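Local coordinates for SusD/RagB family nutrient-binding outer membrane lipoprotein (Bacteroides vulgatus, PDB 4F7A) that probably binds glycans, perhaps mucin O-glycans, at the cell surface as a SusD-like outer-membrane lipoprotein, at residues W439-Y447 and L502-N510. Residues are numbered along the deposited sequence; the frame is centred on the assembly and turned at random.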
# COMPACT_ATOMS: atom_id res chain seq x y z
N TRP A 439 1.19 5.35 -0.79
CA TRP A 439 1.77 6.33 0.09
C TRP A 439 3.24 6.02 0.40
O TRP A 439 4.05 6.91 0.45
CB TRP A 439 0.95 6.46 1.37
CG TRP A 439 1.44 7.61 2.27
CD1 TRP A 439 1.90 8.82 1.86
CD2 TRP A 439 1.46 7.64 3.72
NE1 TRP A 439 2.26 9.60 2.96
CE2 TRP A 439 1.99 8.89 4.11
CE3 TRP A 439 1.11 6.71 4.72
CZ2 TRP A 439 2.16 9.24 5.43
CZ3 TRP A 439 1.28 7.06 6.03
CH2 TRP A 439 1.80 8.32 6.38
N ALA A 440 3.57 4.74 0.63
CA ALA A 440 4.94 4.35 0.91
C ALA A 440 5.83 4.74 -0.25
O ALA A 440 6.89 5.33 -0.06
CB ALA A 440 5.03 2.86 1.17
N GLU A 441 5.39 4.44 -1.47
CA GLU A 441 6.21 4.76 -2.65
C GLU A 441 6.30 6.25 -2.93
O GLU A 441 7.34 6.75 -3.42
CB GLU A 441 5.71 3.98 -3.86
CG GLU A 441 6.15 2.54 -3.79
CD GLU A 441 7.64 2.42 -3.98
OE1 GLU A 441 8.06 2.43 -5.17
OE2 GLU A 441 8.39 2.31 -2.96
N GLN A 442 5.26 6.99 -2.61
CA GLN A 442 5.33 8.44 -2.73
C GLN A 442 6.37 9.06 -1.79
O GLN A 442 7.14 9.95 -2.17
CB GLN A 442 3.96 9.04 -2.50
CG GLN A 442 3.90 10.55 -2.69
CD GLN A 442 4.20 11.34 -1.43
OE1 GLN A 442 4.13 10.83 -0.32
NE2 GLN A 442 4.51 12.62 -1.61
N ARG A 443 6.42 8.55 -0.56
CA ARG A 443 7.41 8.99 0.41
C ARG A 443 8.81 8.56 0.02
O ARG A 443 9.76 9.31 0.20
CB ARG A 443 7.07 8.50 1.82
CG ARG A 443 5.80 9.18 2.36
CD ARG A 443 5.42 8.67 3.71
NE ARG A 443 4.77 7.36 3.59
CZ ARG A 443 4.94 6.34 4.44
NH1 ARG A 443 5.75 6.46 5.49
NH2 ARG A 443 4.30 5.20 4.22
N ARG A 444 8.93 7.36 -0.56
CA ARG A 444 10.21 6.80 -0.89
C ARG A 444 10.82 7.54 -2.09
O ARG A 444 12.00 7.90 -2.08
CB ARG A 444 10.04 5.30 -1.19
CG ARG A 444 11.31 4.46 -1.09
CD ARG A 444 11.98 4.08 -2.38
NE ARG A 444 11.14 3.39 -3.36
CZ ARG A 444 11.55 3.10 -4.60
NH1 ARG A 444 12.78 3.42 -5.01
NH2 ARG A 444 10.73 2.52 -5.45
N THR A 445 10.00 7.81 -3.10
CA THR A 445 10.54 8.33 -4.38
C THR A 445 10.25 9.80 -4.67
O THR A 445 10.83 10.38 -5.60
CB THR A 445 9.94 7.55 -5.56
OG1 THR A 445 8.54 7.85 -5.67
CG2 THR A 445 10.14 6.03 -5.38
N GLY A 446 9.27 10.37 -3.96
CA GLY A 446 8.78 11.72 -4.27
C GLY A 446 7.70 11.77 -5.35
O GLY A 446 7.23 12.86 -5.72
N TYR A 447 7.30 10.60 -5.85
CA TYR A 447 6.37 10.48 -6.95
C TYR A 447 5.16 9.64 -6.56
O TYR A 447 5.26 8.72 -5.77
CB TYR A 447 7.05 9.86 -8.17
CG TYR A 447 8.31 10.60 -8.61
CD1 TYR A 447 8.30 11.97 -8.84
CD2 TYR A 447 9.51 9.92 -8.81
CE1 TYR A 447 9.46 12.67 -9.23
CE2 TYR A 447 10.66 10.61 -9.25
CZ TYR A 447 10.63 11.99 -9.43
OH TYR A 447 11.78 12.67 -9.84
N LEU A 502 11.73 7.96 7.45
CA LEU A 502 12.03 6.56 7.71
C LEU A 502 13.34 6.16 7.05
O LEU A 502 13.86 6.89 6.20
CB LEU A 502 10.87 5.68 7.24
CG LEU A 502 9.55 6.02 7.93
CD1 LEU A 502 8.47 5.05 7.49
CD2 LEU A 502 9.73 6.03 9.47
N TRP A 503 13.91 5.04 7.49
CA TRP A 503 15.20 4.56 7.01
C TRP A 503 15.29 4.51 5.48
O TRP A 503 16.28 4.96 4.89
CB TRP A 503 15.51 3.19 7.64
CG TRP A 503 16.73 2.48 7.05
CD1 TRP A 503 18.05 2.79 7.24
CD2 TRP A 503 16.71 1.34 6.20
NE1 TRP A 503 18.85 1.89 6.56
CE2 TRP A 503 18.05 0.99 5.91
CE3 TRP A 503 15.68 0.54 5.69
CZ2 TRP A 503 18.38 -0.11 5.12
CZ3 TRP A 503 16.01 -0.54 4.87
CH2 TRP A 503 17.35 -0.86 4.60
N TRP A 504 14.26 3.99 4.82
CA TRP A 504 14.29 3.88 3.34
C TRP A 504 14.04 5.16 2.57
O TRP A 504 14.18 5.17 1.35
CB TRP A 504 13.39 2.77 2.81
CG TRP A 504 11.96 2.70 3.31
CD1 TRP A 504 11.40 1.65 4.00
CD2 TRP A 504 10.88 3.63 3.10
NE1 TRP A 504 10.08 1.87 4.24
CE2 TRP A 504 9.73 3.09 3.72
CE3 TRP A 504 10.78 4.86 2.47
CZ2 TRP A 504 8.50 3.73 3.69
CZ3 TRP A 504 9.58 5.51 2.46
CH2 TRP A 504 8.44 4.95 3.08
N ASP A 505 13.74 6.23 3.30
CA ASP A 505 13.44 7.55 2.74
C ASP A 505 14.70 8.39 2.88
O ASP A 505 15.02 8.88 3.98
CB ASP A 505 12.27 8.16 3.54
CG ASP A 505 11.91 9.57 3.12
OD1 ASP A 505 12.58 10.14 2.22
OD2 ASP A 505 10.95 10.12 3.71
N THR A 506 15.44 8.54 1.78
CA THR A 506 16.69 9.30 1.78
C THR A 506 16.48 10.74 1.34
O THR A 506 17.39 11.55 1.38
CB THR A 506 17.72 8.67 0.83
OG1 THR A 506 17.17 8.65 -0.49
CG2 THR A 506 18.04 7.24 1.27
N GLY A 507 15.28 11.07 0.88
CA GLY A 507 15.00 12.41 0.40
C GLY A 507 15.40 12.62 -1.05
O GLY A 507 15.18 13.70 -1.59
N LYS A 508 16.01 11.62 -1.69
CA LYS A 508 16.27 11.72 -3.12
C LYS A 508 16.49 10.35 -3.72
O LYS A 508 16.79 9.40 -3.01
CB LYS A 508 17.46 12.63 -3.43
CG LYS A 508 18.82 12.09 -3.07
CD LYS A 508 19.88 13.16 -3.36
CE LYS A 508 21.30 12.62 -3.25
NZ LYS A 508 21.55 11.91 -1.95
N ASN A 509 16.31 10.26 -5.02
CA ASN A 509 16.53 9.02 -5.71
C ASN A 509 18.00 8.97 -6.05
O ASN A 509 18.55 9.90 -6.65
CB ASN A 509 15.58 8.89 -6.89
CG ASN A 509 14.14 8.90 -6.44
OD1 ASN A 509 13.79 8.14 -5.53
ND2 ASN A 509 13.29 9.76 -7.04
N ASN A 510 18.65 7.90 -5.59
CA ASN A 510 20.08 7.67 -5.75
C ASN A 510 20.19 6.50 -6.73
O ASN A 510 19.72 5.39 -6.41
CB ASN A 510 20.70 7.26 -4.40
CG ASN A 510 20.66 8.38 -3.34
OD1 ASN A 510 20.98 9.51 -3.65
ND2 ASN A 510 20.25 8.04 -2.10
O HOH W 1 12.41 10.36 -0.45
O HOH W 2 14.25 7.16 -0.61
O HOH W 3 13.44 10.39 -3.22
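The guanidinium of Arg443 is sandwiched between two tryptophans: Trp504 meets one face with its ring corner, CH2 lying 3.9 Å from NH1 of Arg443, and CZ3 of Trp439 lies over the rim of the opposite face. The Trp504 and guanidinium planes stand 64° apart, so this is no parallel stack. NH1 of Arg443 also donates to the carbonyl O of Asp130, whose carboxylate takes the indole NE1 of Trp504. The Trp504 ring takes CB of Arg443 at its edge, while its benzo carbons run along the helix: CE3 sits 3.6 Å from CG of Arg444, and CH2 3.5 Å from the carbonyl O of Ala440. Chi1 of -159° places CG of Arg444 against the Trp504 ring; the bends at chi2 and chi3 then carry the guanidinium away to grip Glu441 side-on through NE and NH2.

At the helix end, Asn509 ND2 donates to Thr445 O (2.9 Å, 155°) in the carbonyl plane, on a lone pair, and also reaches Glu417. ND2 passes CE2 of Tyr447 at 3.5 Å. Gly446, with positive phi, ends the helix. Between these two zones, water 2 donates to both Arg444 O and Trp504 O and accepts from Thr506 N, bridging helix and loop.

The loop 502-510 thus lies along the C-terminal turns of helix 435-445 in this TPR-like fold; helix 193-210 packs on Ala440, Arg444 and Trp504, and helix 416-431 on Thr445, Tyr447 and Asn509.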